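Local structure of N-acetylglucosamine 2-epimerase (Xylella fastidiosa, 3GT5) at residues N110-L115 with L143-F148; Y153-K157 with R197-L201; Q172-H177 with H249-W253; C179-L183 with Y194-A198; L258-R262 with L321-R325. The protein probably works as an isomerase of the N-acylglucosamine 2-epimerase family, built on an alpha/alpha barrel and likely to act on a sugar. One frame throughout, in Å; residues are numbered along the deposited sequence.

Contact 1: N110-L115 with L143-F148; sequences NHCYGL and LLERHF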
# COMPACT_ATOMS: atom_id res chain seq x y z
N ASN A 110 10.77 15.76 -1.58
CA ASN A 110 11.14 14.57 -0.81
C ASN A 110 10.02 14.10 0.10
O ASN A 110 9.78 14.65 1.14
CB ASN A 110 12.43 14.85 -0.01
CG ASN A 110 13.66 14.87 -0.89
OD1 ASN A 110 13.91 13.92 -1.62
ND2 ASN A 110 14.47 15.94 -0.80
N HIS A 111 9.28 13.10 -0.37
CA HIS A 111 8.12 12.59 0.33
C HIS A 111 8.47 11.37 1.13
O HIS A 111 8.99 10.43 0.60
CB HIS A 111 7.04 12.23 -0.69
CG HIS A 111 6.27 13.40 -1.18
ND1 HIS A 111 5.33 14.05 -0.41
CD2 HIS A 111 6.31 14.05 -2.37
CE1 HIS A 111 4.81 15.05 -1.11
NE2 HIS A 111 5.39 15.07 -2.30
N CYS A 112 8.15 11.39 2.41
CA CYS A 112 8.31 10.20 3.25
C CYS A 112 7.54 9.01 2.66
O CYS A 112 7.99 7.87 2.75
CB CYS A 112 7.80 10.48 4.65
SG CYS A 112 8.34 9.16 5.76
N TYR A 113 6.36 9.29 2.08
CA TYR A 113 5.57 8.25 1.43
C TYR A 113 6.41 7.53 0.37
O TYR A 113 6.39 6.29 0.28
CB TYR A 113 4.32 8.91 0.83
CG TYR A 113 3.28 7.96 0.31
CD1 TYR A 113 2.08 7.73 1.01
CD2 TYR A 113 3.49 7.28 -0.91
CE1 TYR A 113 1.14 6.87 0.52
CE2 TYR A 113 2.57 6.43 -1.39
CZ TYR A 113 1.39 6.22 -0.68
OH TYR A 113 0.43 5.36 -1.15
N GLY A 114 7.15 8.31 -0.41
CA GLY A 114 8.12 7.82 -1.40
C GLY A 114 9.19 6.93 -0.83
O GLY A 114 9.42 5.81 -1.30
N LEU A 115 9.83 7.38 0.25
CA LEU A 115 10.84 6.58 0.91
C LEU A 115 10.33 5.25 1.51
O LEU A 115 11.10 4.29 1.60
CB LEU A 115 11.56 7.41 1.98
CG LEU A 115 12.33 8.56 1.34
CD1 LEU A 115 12.76 9.51 2.45
CD2 LEU A 115 13.51 7.98 0.58
N LEU A 143 19.21 7.79 5.91
CA LEU A 143 18.59 8.99 5.35
C LEU A 143 17.31 9.38 6.12
O LEU A 143 17.14 10.57 6.46
CB LEU A 143 18.24 8.75 3.87
CG LEU A 143 17.73 10.02 3.17
CD1 LEU A 143 18.87 10.94 2.74
CD2 LEU A 143 16.80 9.60 2.00
N LEU A 144 16.46 8.39 6.41
CA LEU A 144 15.26 8.56 7.23
C LEU A 144 15.62 9.05 8.63
O LEU A 144 14.97 9.95 9.17
CB LEU A 144 14.45 7.25 7.26
CG LEU A 144 13.74 6.95 5.94
CD1 LEU A 144 13.32 5.47 5.96
CD2 LEU A 144 12.55 7.88 5.78
N GLU A 145 16.65 8.47 9.26
CA GLU A 145 17.02 8.91 10.62
C GLU A 145 17.55 10.34 10.62
O GLU A 145 17.33 11.10 11.55
CB GLU A 145 18.12 8.00 11.21
CG GLU A 145 17.64 6.60 11.68
CD GLU A 145 16.49 6.56 12.69
OE1 GLU A 145 16.70 6.53 13.92
OE2 GLU A 145 15.35 6.46 12.23
N ARG A 146 18.31 10.67 9.59
CA ARG A 146 18.95 11.99 9.48
C ARG A 146 17.92 13.09 9.31
O ARG A 146 18.06 14.14 9.91
CB ARG A 146 19.92 11.98 8.29
CG ARG A 146 20.81 13.21 8.03
CD ARG A 146 21.91 12.83 6.97
NE ARG A 146 22.70 11.68 7.48
CZ ARG A 146 22.78 10.42 6.99
NH1 ARG A 146 22.16 10.01 5.85
NH2 ARG A 146 23.52 9.55 7.68
N HIS A 147 16.89 12.86 8.49
CA HIS A 147 15.98 13.94 8.12
C HIS A 147 14.53 13.80 8.58
O HIS A 147 13.89 14.81 8.91
CB HIS A 147 15.96 14.13 6.60
CG HIS A 147 17.29 14.45 6.01
ND1 HIS A 147 17.96 15.62 6.27
CD2 HIS A 147 18.03 13.77 5.10
CE1 HIS A 147 19.08 15.65 5.56
NE2 HIS A 147 19.15 14.54 4.84
N PHE A 148 13.98 12.59 8.52
CA PHE A 148 12.56 12.41 8.70
C PHE A 148 12.10 11.99 10.09
O PHE A 148 11.01 12.30 10.52
CB PHE A 148 12.05 11.37 7.68
CG PHE A 148 12.04 11.85 6.29
CD1 PHE A 148 10.88 12.38 5.72
CD2 PHE A 148 13.19 11.77 5.51
CE1 PHE A 148 10.86 12.83 4.45
CE2 PHE A 148 13.17 12.24 4.19
CZ PHE A 148 12.01 12.77 3.66
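In the (alpha/alpha)6 barrel of this family, each inner helix is followed by an outer one, and here the start of helix 112-127 meets the end of helix 133-147 across the open end of such a helical hairpin. Phe-148 and Leu-115 bury the most surface. The ring of Phe-148 reaches over the first helical turn after strand 104-111: Leu-115 CD1 lies 3.3 Å from Phe-148 CE2, Cys-112 CB is 3.8 Å from Phe-148 CD1, and Cys-112 SG sits 4.9 Å from the ring centroid in an oblique sulfur-aromatic contact. Leu-144, one turn before Phe-148, extends the apolar patch, with its CD2 3.7 Å from Leu-115 CD1. No hydrogen bond joins the segments, so the fit is purely one of packing. The next layer comes from the sheet, where Tyr-156 of strand 155-160 touches Cys-112, Leu-144 and Phe-148. At the rim of the ring, close to its plane, Asn-110 O lies 3.9 Å from Phe-148 CZ.

Contact 2: Y153-K157 with R197-L201; sequences YGLYK and RALVL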
# COMPACT_ATOMS: atom_id res chain seq x y z
N TYR A 153 8.12 12.12 19.06
CA TYR A 153 6.79 11.64 18.72
C TYR A 153 6.73 10.16 18.33
O TYR A 153 5.66 9.57 18.34
CB TYR A 153 6.19 12.49 17.65
CG TYR A 153 5.88 13.89 18.10
CD1 TYR A 153 4.75 14.16 18.87
CD2 TYR A 153 6.73 14.92 17.83
CE1 TYR A 153 4.46 15.50 19.30
CE2 TYR A 153 6.46 16.23 18.29
CZ TYR A 153 5.35 16.50 18.97
OH TYR A 153 5.09 17.82 19.36
N GLY A 154 7.86 9.56 18.02
CA GLY A 154 7.90 8.16 17.55
C GLY A 154 7.30 7.96 16.16
O GLY A 154 6.78 6.87 15.84
N LEU A 155 7.34 9.03 15.37
CA LEU A 155 6.81 9.07 14.00
C LEU A 155 7.66 9.88 13.01
O LEU A 155 8.38 10.81 13.42
CB LEU A 155 5.39 9.68 14.04
CG LEU A 155 4.36 8.89 14.82
CD1 LEU A 155 3.14 9.75 15.16
CD2 LEU A 155 3.98 7.64 14.04
N TYR A 156 7.54 9.59 11.71
CA TYR A 156 8.24 10.29 10.67
C TYR A 156 7.44 11.52 10.23
O TYR A 156 6.19 11.47 10.13
CB TYR A 156 8.49 9.39 9.44
CG TYR A 156 9.44 8.24 9.72
CD1 TYR A 156 10.83 8.41 9.67
CD2 TYR A 156 8.96 6.99 10.08
CE1 TYR A 156 11.68 7.36 9.98
CE2 TYR A 156 9.82 5.95 10.36
CZ TYR A 156 11.15 6.13 10.29
OH TYR A 156 11.95 5.06 10.58
N LYS A 157 8.18 12.58 9.95
CA LYS A 157 7.65 13.77 9.27
C LYS A 157 7.35 13.43 7.83
O LYS A 157 7.87 12.46 7.28
CB LYS A 157 8.68 14.90 9.35
CG LYS A 157 9.03 15.23 10.81
CD LYS A 157 9.88 16.48 10.95
CE LYS A 157 11.20 16.35 10.23
NZ LYS A 157 12.22 17.25 10.85
N ARG A 197 11.03 -0.80 14.92
CA ARG A 197 10.54 0.49 14.40
C ARG A 197 9.14 0.31 13.88
O ARG A 197 8.28 1.20 14.05
CB ARG A 197 11.48 1.02 13.35
CG ARG A 197 11.09 2.34 12.74
CD ARG A 197 10.94 3.45 13.75
NE ARG A 197 12.12 3.66 14.58
CZ ARG A 197 13.15 4.45 14.29
NH1 ARG A 197 13.24 5.11 13.14
NH2 ARG A 197 14.13 4.56 15.19
N ALA A 198 8.88 -0.80 13.21
CA ALA A 198 7.49 -1.08 12.78
C ALA A 198 6.52 -1.08 13.92
O ALA A 198 5.40 -0.53 13.84
CB ALA A 198 7.40 -2.42 11.98
N LEU A 199 6.91 -1.70 15.04
CA LEU A 199 6.05 -1.77 16.20
C LEU A 199 5.79 -0.42 16.82
O LEU A 199 4.66 -0.17 17.26
CB LEU A 199 6.61 -2.74 17.27
CG LEU A 199 5.69 -2.93 18.49
CD1 LEU A 199 4.37 -3.61 18.13
CD2 LEU A 199 6.47 -3.69 19.65
N VAL A 200 6.85 0.40 16.94
CA VAL A 200 6.72 1.79 17.47
C VAL A 200 5.69 2.59 16.63
O VAL A 200 4.76 3.20 17.18
CB VAL A 200 8.05 2.56 17.51
CG1 VAL A 200 7.82 4.07 17.88
CG2 VAL A 200 9.06 1.92 18.50
N LEU A 201 5.82 2.52 15.32
CA LEU A 201 4.91 3.23 14.39
C LEU A 201 3.48 2.75 14.59
O LEU A 201 2.54 3.56 14.69
CB LEU A 201 5.32 3.02 12.93
CG LEU A 201 6.66 3.55 12.44
CD1 LEU A 201 6.94 3.10 10.97
CD2 LEU A 201 6.78 5.09 12.59
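Strand 155-160 belongs to the antiparallel sheet formed by connections of the alpha/alpha barrel, and its beginning rests on the outer helix 192-211. Along that helix, Arg-197 comes first. Its side chain leaves sideways but ends nearer the strand, where Arg-197 NH1 donates a 2.9 Å hydrogen bond to Tyr-156 OH. The same guanidinium has a stronger partner in Glu-145, with which it forms a salt bridge, and it also makes a cation-pi contact with Trp-149; the tyrosine hydroxyl thus joins a charged cluster that ties helix 133-147 to helix 192-211. Val-200 follows, pointing toward the turn that leads into the strand, where its CG1 is 3.6 Å from Gly-154 O. Gly-154 has a positive phi of 69°, and a beta carbon there would come within 3.3 Å of Val-200 CG1, so the close backbone approach depends on the missing side chain. The end of Leu-201 reaches the strand, and its side chain also touches Asn-175 of helix 172-189. Leu-201 CD2 meets Leu-155 CD2 at 4.1 Å and Tyr-156 CD2 at 3.8 Å. It also covers the carbonyl of the glycine, which has no hydrogen-bond partner in the model: Leu-201 CD2 lies 3.7 Å from Gly-154 O.

Contact 3: Q172-H177 with H249-W253; sequences QNANMH and HQTEW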
# COMPACT_ATOMS: atom_id res chain seq x y z
N GLN A 172 -0.66 10.24 8.70
CA GLN A 172 -0.61 8.83 9.12
C GLN A 172 -0.15 7.95 7.95
O GLN A 172 0.47 6.88 8.20
CB GLN A 172 -1.96 8.35 9.74
CG GLN A 172 -3.03 7.95 8.72
CD GLN A 172 -2.82 6.53 8.20
OE1 GLN A 172 -2.41 5.67 8.99
NE2 GLN A 172 -3.12 6.27 6.93
N ASN A 173 -0.47 8.34 6.70
CA ASN A 173 -0.33 7.44 5.54
C ASN A 173 1.12 7.04 5.25
O ASN A 173 1.41 5.85 5.07
CB ASN A 173 -0.96 8.12 4.31
CG ASN A 173 -1.41 7.14 3.24
OD1 ASN A 173 -1.22 5.96 3.34
ND2 ASN A 173 -2.06 7.66 2.23
N ALA A 174 2.04 8.00 5.28
CA ALA A 174 3.45 7.66 5.09
C ALA A 174 3.96 6.75 6.24
O ALA A 174 4.76 5.84 6.00
CB ALA A 174 4.33 8.92 4.93
N ASN A 175 3.49 6.97 7.47
CA ASN A 175 3.88 6.16 8.62
C ASN A 175 3.33 4.75 8.53
O ASN A 175 3.98 3.77 8.92
CB ASN A 175 3.48 6.89 9.90
CG ASN A 175 4.46 8.00 10.21
OD1 ASN A 175 5.56 7.72 10.69
ND2 ASN A 175 4.10 9.27 9.91
N MET A 176 2.11 4.63 8.01
CA MET A 176 1.47 3.32 7.76
C MET A 176 2.26 2.51 6.72
O MET A 176 2.59 1.32 6.96
CB MET A 176 0.03 3.53 7.27
CG MET A 176 -0.81 2.26 7.16
SD MET A 176 -2.45 2.52 6.27
CE MET A 176 -1.74 2.95 4.72
N HIS A 177 2.61 3.14 5.59
CA HIS A 177 3.42 2.47 4.59
C HIS A 177 4.82 2.21 5.09
O HIS A 177 5.44 1.23 4.67
CB HIS A 177 3.38 3.17 3.25
CG HIS A 177 2.03 3.04 2.61
ND1 HIS A 177 1.56 1.82 2.15
CD2 HIS A 177 1.04 3.93 2.40
CE1 HIS A 177 0.34 1.99 1.67
NE2 HIS A 177 0.01 3.26 1.80
N HIS A 249 -7.85 2.30 5.18
CA HIS A 249 -6.66 2.44 6.06
C HIS A 249 -6.85 1.82 7.42
O HIS A 249 -5.85 1.37 8.03
CB HIS A 249 -6.19 3.92 6.12
CG HIS A 249 -5.53 4.40 4.88
ND1 HIS A 249 -5.40 5.75 4.57
CD2 HIS A 249 -5.01 3.74 3.82
CE1 HIS A 249 -4.78 5.88 3.42
NE2 HIS A 249 -4.53 4.68 2.93
N GLN A 250 -8.10 1.72 7.89
CA GLN A 250 -8.36 1.08 9.17
C GLN A 250 -8.09 -0.43 9.01
O GLN A 250 -7.48 -1.07 9.89
CB GLN A 250 -9.79 1.33 9.68
CG GLN A 250 -10.26 2.75 9.51
CD GLN A 250 -9.36 3.77 10.16
OE1 GLN A 250 -8.96 3.59 11.31
NE2 GLN A 250 -9.10 4.88 9.46
N THR A 251 -8.60 -0.99 7.91
CA THR A 251 -8.41 -2.42 7.65
C THR A 251 -6.96 -2.74 7.30
O THR A 251 -6.43 -3.78 7.71
CB THR A 251 -9.40 -2.97 6.62
OG1 THR A 251 -9.14 -2.38 5.33
CG2 THR A 251 -10.86 -2.67 7.13
N GLU A 252 -6.32 -1.85 6.55
CA GLU A 252 -4.89 -2.02 6.26
C GLU A 252 -4.08 -2.05 7.53
O GLU A 252 -3.16 -2.87 7.66
CB GLU A 252 -4.41 -0.90 5.35
CG GLU A 252 -2.98 -1.02 4.86
CD GLU A 252 -2.65 -0.17 3.62
OE1 GLU A 252 -3.51 0.61 3.09
OE2 GLU A 252 -1.50 -0.26 3.14
N TRP A 253 -4.38 -1.17 8.48
CA TRP A 253 -3.71 -1.24 9.79
C TRP A 253 -4.01 -2.55 10.52
O TRP A 253 -3.13 -3.14 11.18
CB TRP A 253 -4.10 -0.04 10.66
CG TRP A 253 -3.21 1.12 10.52
CD1 TRP A 253 -3.52 2.36 10.01
CD2 TRP A 253 -1.82 1.18 10.88
NE1 TRP A 253 -2.43 3.17 10.03
CE2 TRP A 253 -1.37 2.48 10.58
CE3 TRP A 253 -0.92 0.24 11.43
CZ2 TRP A 253 -0.03 2.89 10.80
CZ3 TRP A 253 0.41 0.66 11.65
CH2 TRP A 253 0.82 1.97 11.36
O HOH W 1 -2.98 2.55 1.07
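A single water joins three polar side chains across these two helices: it lies 3.2 Å from His-177 NE2 and 3.2 Å from His-249 NE2, and donates a hydrogen bond to Glu-252 OE1 at 2.9 Å. The far nitrogens of both imidazoles are held too, His-177 ND1 by Glu-180 and His-249 ND1 by Glu-219. Next to the water, His-177 CE1 approaches Glu-252 OE2 to 3.3 Å. Helices 172-189 and 247-263 are successive inner helices of the (alpha/alpha)6 barrel; the two short segments run nearly parallel, at 28°, and their axes stay 11.3 Å apart, a gap that large side chains fill. The histidine and glutamate group near their N-terminal ends is consistent with the polar pocket at the mouth of the barrel, where enzymes of this family bind sugars. Met-176 occupies the middle of the gap. Its CG lies over the face of the Trp-253 five-membered ring, 3.6 Å from the centroid, as a CH-pi contact, while its SD is 4.2 Å from that centroid and 4.2 Å from the His-249 centroid, oblique to both. Beyond the methionine, Trp-253 NE1 donates an almost straight hydrogen bond of 2.7 Å to Gln-172 OE1, and Gln-172 NE2 is in turn bonded to Glu-219.

Contact 4: C179-L183 with Y194-A198; sequences CEAML and YLERA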
# COMPACT_ATOMS: atom_id res chain seq x y z
N CYS A 179 5.54 1.45 8.23
CA CYS A 179 5.40 0.26 9.09
C CYS A 179 5.45 -1.00 8.21
O CYS A 179 6.20 -1.94 8.50
CB CYS A 179 4.12 0.34 9.94
SG CYS A 179 3.71 -1.12 10.88
N GLU A 180 4.68 -0.98 7.11
CA GLU A 180 4.70 -2.05 6.12
C GLU A 180 6.11 -2.31 5.56
O GLU A 180 6.51 -3.50 5.46
CB GLU A 180 3.75 -1.65 4.98
CG GLU A 180 3.77 -2.53 3.76
CD GLU A 180 3.06 -1.84 2.55
OE1 GLU A 180 2.74 -0.61 2.63
OE2 GLU A 180 2.82 -2.49 1.50
N ALA A 181 6.84 -1.24 5.20
CA ALA A 181 8.19 -1.36 4.65
C ALA A 181 9.15 -1.90 5.68
O ALA A 181 10.03 -2.70 5.33
CB ALA A 181 8.73 -0.01 4.10
N MET A 182 8.97 -1.50 6.96
CA MET A 182 9.84 -1.97 8.02
C MET A 182 9.64 -3.45 8.31
O MET A 182 10.62 -4.17 8.56
CB MET A 182 9.74 -1.11 9.28
CG MET A 182 10.33 0.28 9.12
SD MET A 182 12.15 0.37 8.76
CE MET A 182 12.27 2.19 8.51
N LEU A 183 8.38 -3.92 8.23
CA LEU A 183 8.09 -5.33 8.32
C LEU A 183 8.76 -6.12 7.19
O LEU A 183 9.38 -7.17 7.44
CB LEU A 183 6.59 -5.59 8.36
CG LEU A 183 5.85 -5.18 9.63
CD1 LEU A 183 4.31 -5.10 9.41
CD2 LEU A 183 6.22 -6.10 10.80
N TYR A 194 14.48 -2.99 12.45
CA TYR A 194 13.35 -2.77 11.54
C TYR A 194 12.03 -3.22 12.09
O TYR A 194 11.05 -2.48 11.95
CB TYR A 194 13.61 -3.46 10.19
CG TYR A 194 14.83 -3.02 9.49
CD1 TYR A 194 15.17 -1.66 9.38
CD2 TYR A 194 15.69 -3.95 8.90
CE1 TYR A 194 16.27 -1.25 8.70
CE2 TYR A 194 16.79 -3.53 8.20
CZ TYR A 194 17.09 -2.17 8.10
OH TYR A 194 18.20 -1.73 7.37
N LEU A 195 11.99 -4.41 12.72
CA LEU A 195 10.77 -4.91 13.35
C LEU A 195 10.31 -4.01 14.51
O LEU A 195 9.11 -3.72 14.67
CB LEU A 195 11.00 -6.33 13.85
CG LEU A 195 9.84 -7.00 14.55
CD1 LEU A 195 8.55 -7.04 13.62
CD2 LEU A 195 10.28 -8.45 15.09
N GLU A 196 11.31 -3.54 15.28
CA GLU A 196 11.00 -2.71 16.42
C GLU A 196 10.50 -1.32 16.00
O GLU A 196 9.58 -0.76 16.63
CB GLU A 196 12.20 -2.61 17.35
CG GLU A 196 12.54 -4.01 17.96
CD GLU A 196 11.66 -4.54 19.09
OE1 GLU A 196 10.73 -3.85 19.58
OE2 GLU A 196 11.92 -5.72 19.50
N ARG A 197 11.03 -0.80 14.92
CA ARG A 197 10.54 0.49 14.40
C ARG A 197 9.14 0.31 13.88
O ARG A 197 8.28 1.20 14.05
CB ARG A 197 11.48 1.02 13.35
CG ARG A 197 11.09 2.34 12.74
CD ARG A 197 10.94 3.45 13.75
NE ARG A 197 12.12 3.66 14.58
CZ ARG A 197 13.15 4.45 14.29
NH1 ARG A 197 13.24 5.11 13.14
NH2 ARG A 197 14.13 4.56 15.19
N ALA A 198 8.88 -0.80 13.21
CA ALA A 198 7.49 -1.08 12.78
C ALA A 198 6.52 -1.08 13.92
O ALA A 198 5.40 -0.53 13.84
CB ALA A 198 7.40 -2.42 11.98
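Ala-198 is the small bump at the centre of this tight fit. Its methyl group enters a hollow on helix 172-189 lined by Cys-179, Met-182 and Leu-183, with Ala-198 CB 4.1 Å from Cys-179 SG, 3.8 Å from Met-182 CB and 3.9 Å from Leu-183 CG. Because the knob is so short, the axes come within 8.0 Å and Cys-179 CA lies just 4.4 Å from Ala-198 CA. In the reverse direction Met-182, which buries the most surface, fits between Tyr-194 and Arg-197: Met-182 CB presses on Tyr-194 O at 3.3 Å, Met-182 SD reaches Tyr-194 CD1 at 3.7 Å in an oblique Met-aromatic contact, and Met-182 CG touches Arg-197 CG at 4.2 Å. Leu-183 CD2 and Leu-195 CD1, 3.8 Å apart, complete the packing next to helix 247-263, whose Ile-259 and Leu-260 touch Leu-183. The segments run antiparallel at 157°, and a very short turn joins their helices: the inner-outer helical hairpin, the repeating unit of the (alpha/alpha)6 barrel.

Contact 5: L258-R262 with L321-R325; sequences LILDR and LLATR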
# COMPACT_ATOMS: atom_id res chain seq x y z
N LEU A 258 -1.77 -7.59 12.54
CA LEU A 258 -1.77 -9.06 12.54
C LEU A 258 -0.46 -9.65 11.96
O LEU A 258 -0.05 -10.74 12.36
CB LEU A 258 -2.99 -9.64 11.81
CG LEU A 258 -4.24 -9.85 12.68
CD1 LEU A 258 -4.15 -11.08 13.64
CD2 LEU A 258 -4.56 -8.63 13.47
N ILE A 259 0.20 -8.93 11.09
CA ILE A 259 1.55 -9.34 10.63
C ILE A 259 2.53 -9.11 11.79
O ILE A 259 3.36 -9.97 12.07
CB ILE A 259 1.98 -8.58 9.38
CG1 ILE A 259 1.06 -8.94 8.20
CG2 ILE A 259 3.46 -8.94 9.03
CD1 ILE A 259 1.25 -8.09 6.97
N LEU A 260 2.40 -8.00 12.51
CA LEU A 260 3.25 -7.79 13.69
C LEU A 260 3.07 -8.89 14.72
O LEU A 260 4.05 -9.33 15.33
CB LEU A 260 2.98 -6.44 14.32
CG LEU A 260 3.64 -5.27 13.60
CD1 LEU A 260 2.89 -3.97 13.91
CD2 LEU A 260 5.14 -5.13 14.00
N ASP A 261 1.82 -9.35 14.88
CA ASP A 261 1.47 -10.36 15.89
C ASP A 261 2.13 -11.72 15.60
O ASP A 261 2.28 -12.59 16.50
CB ASP A 261 -0.05 -10.48 15.94
CG ASP A 261 -0.55 -11.59 16.85
OD1 ASP A 261 -0.56 -11.41 18.08
OD2 ASP A 261 -0.99 -12.65 16.32
N ARG A 262 2.43 -11.95 14.35
CA ARG A 262 3.18 -13.11 13.89
C ARG A 262 4.65 -13.10 14.38
O ARG A 262 5.23 -14.18 14.64
CB ARG A 262 3.10 -13.15 12.36
CG ARG A 262 3.26 -14.47 11.70
CD ARG A 262 3.32 -14.28 10.16
NE ARG A 262 1.99 -13.98 9.62
CZ ARG A 262 1.71 -13.34 8.48
NH1 ARG A 262 2.65 -12.85 7.69
NH2 ARG A 262 0.44 -13.18 8.15
N LEU A 321 -6.55 -12.68 7.82
CA LEU A 321 -5.66 -12.71 8.98
C LEU A 321 -6.43 -12.75 10.34
O LEU A 321 -6.06 -13.50 11.22
CB LEU A 321 -4.61 -11.59 8.93
CG LEU A 321 -3.58 -11.61 7.78
CD1 LEU A 321 -2.43 -10.63 8.00
CD2 LEU A 321 -3.03 -12.95 7.59
N LEU A 322 -7.50 -11.96 10.45
CA LEU A 322 -8.32 -11.89 11.66
C LEU A 322 -9.03 -13.21 11.87
O LEU A 322 -9.05 -13.69 12.99
CB LEU A 322 -9.35 -10.78 11.55
CG LEU A 322 -8.71 -9.40 11.75
CD1 LEU A 322 -9.54 -8.26 11.13
CD2 LEU A 322 -8.53 -9.20 13.26
N ALA A 323 -9.57 -13.78 10.81
CA ALA A 323 -10.22 -15.11 10.86
C ALA A 323 -9.28 -16.20 11.36
O ALA A 323 -9.67 -17.01 12.23
CB ALA A 323 -10.83 -15.50 9.48
N THR A 324 -8.05 -16.23 10.85
CA THR A 324 -7.11 -17.30 11.18
C THR A 324 -6.60 -17.17 12.61
O THR A 324 -6.51 -18.16 13.33
CB THR A 324 -5.93 -17.32 10.20
OG1 THR A 324 -6.44 -17.41 8.86
CG2 THR A 324 -5.04 -18.55 10.48
N ARG A 325 -6.32 -15.94 13.03
CA ARG A 325 -5.86 -15.70 14.39
C ARG A 325 -6.96 -15.87 15.45
O ARG A 325 -6.73 -16.48 16.52
CB ARG A 325 -5.28 -14.28 14.48
CG ARG A 325 -4.67 -13.91 15.81
CD ARG A 325 -3.63 -14.93 16.29
NE ARG A 325 -2.72 -14.37 17.28
CZ ARG A 325 -2.98 -14.18 18.58
NH1 ARG A 325 -4.17 -14.50 19.10
NH2 ARG A 325 -2.03 -13.66 19.36
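Asp-261 and Arg-325 form a two-pronged salt bridge between neighbouring inner helices of the alpha/alpha barrel, 247-263 and 309-326. Arg-325 NE lies 2.6 Å from Asp-261 OD2, and Arg-325 NH2 makes a weaker bond of 3.0 Å to Asp-261 OD1, so the carboxylate meets the edge of the guanidinium. A second arginine, Arg-262, sends its charge another way: its NH2 forms a salt bridge with Glu-385 of the last helix, 377-387, and the same NH2 lies 3.5 Å from Leu-321 CD2. Inward from these ion pairs the interface turns apolar and centres on Leu-258, which points at the partner helix. Leu-258 CB lies 3.8 Å from Leu-321 CB, and Leu-258 CD2 is 4.0 Å from Leu-322 CD2, next to helix 269-284, which Leu-258 and Leu-322 both touch. Ile-259 adds a smaller contact, its CG1 3.9 Å from Leu-321 CD1. The segments diverge, their directions 42° apart and their axes no nearer than 10.9 Å, and the long arginine bridges the wider part. The aliphatic base of that arginine packs as well, with Arg-325 CB 3.5 Å from Leu-258 CD1.

In the fold
From the N terminus, contact 1 closes first, linking the ends of one helical hairpin. After it the chain enters the strand of contact 2, whose loop runs through helix 172-189 to reach helix 192-211. Contact 3 opens inside that loop and closes beyond it, so the two cross; Asn-175 OD1 accepts a probable hydrogen bond from Tyr-156 N where they touch. Contact 4, the short hairpin between helices 172-189 and 192-211, nests within contact 3 and shares Arg-197 and Ala-198 with contact 2. Contact 5 follows in series, carrying helix 247-263 on to helix 309-326. Contacts 3 and 5 chain three inner helices, while 1 and 4 join inner to outer helices and 2 ties sheet to helix 192-211.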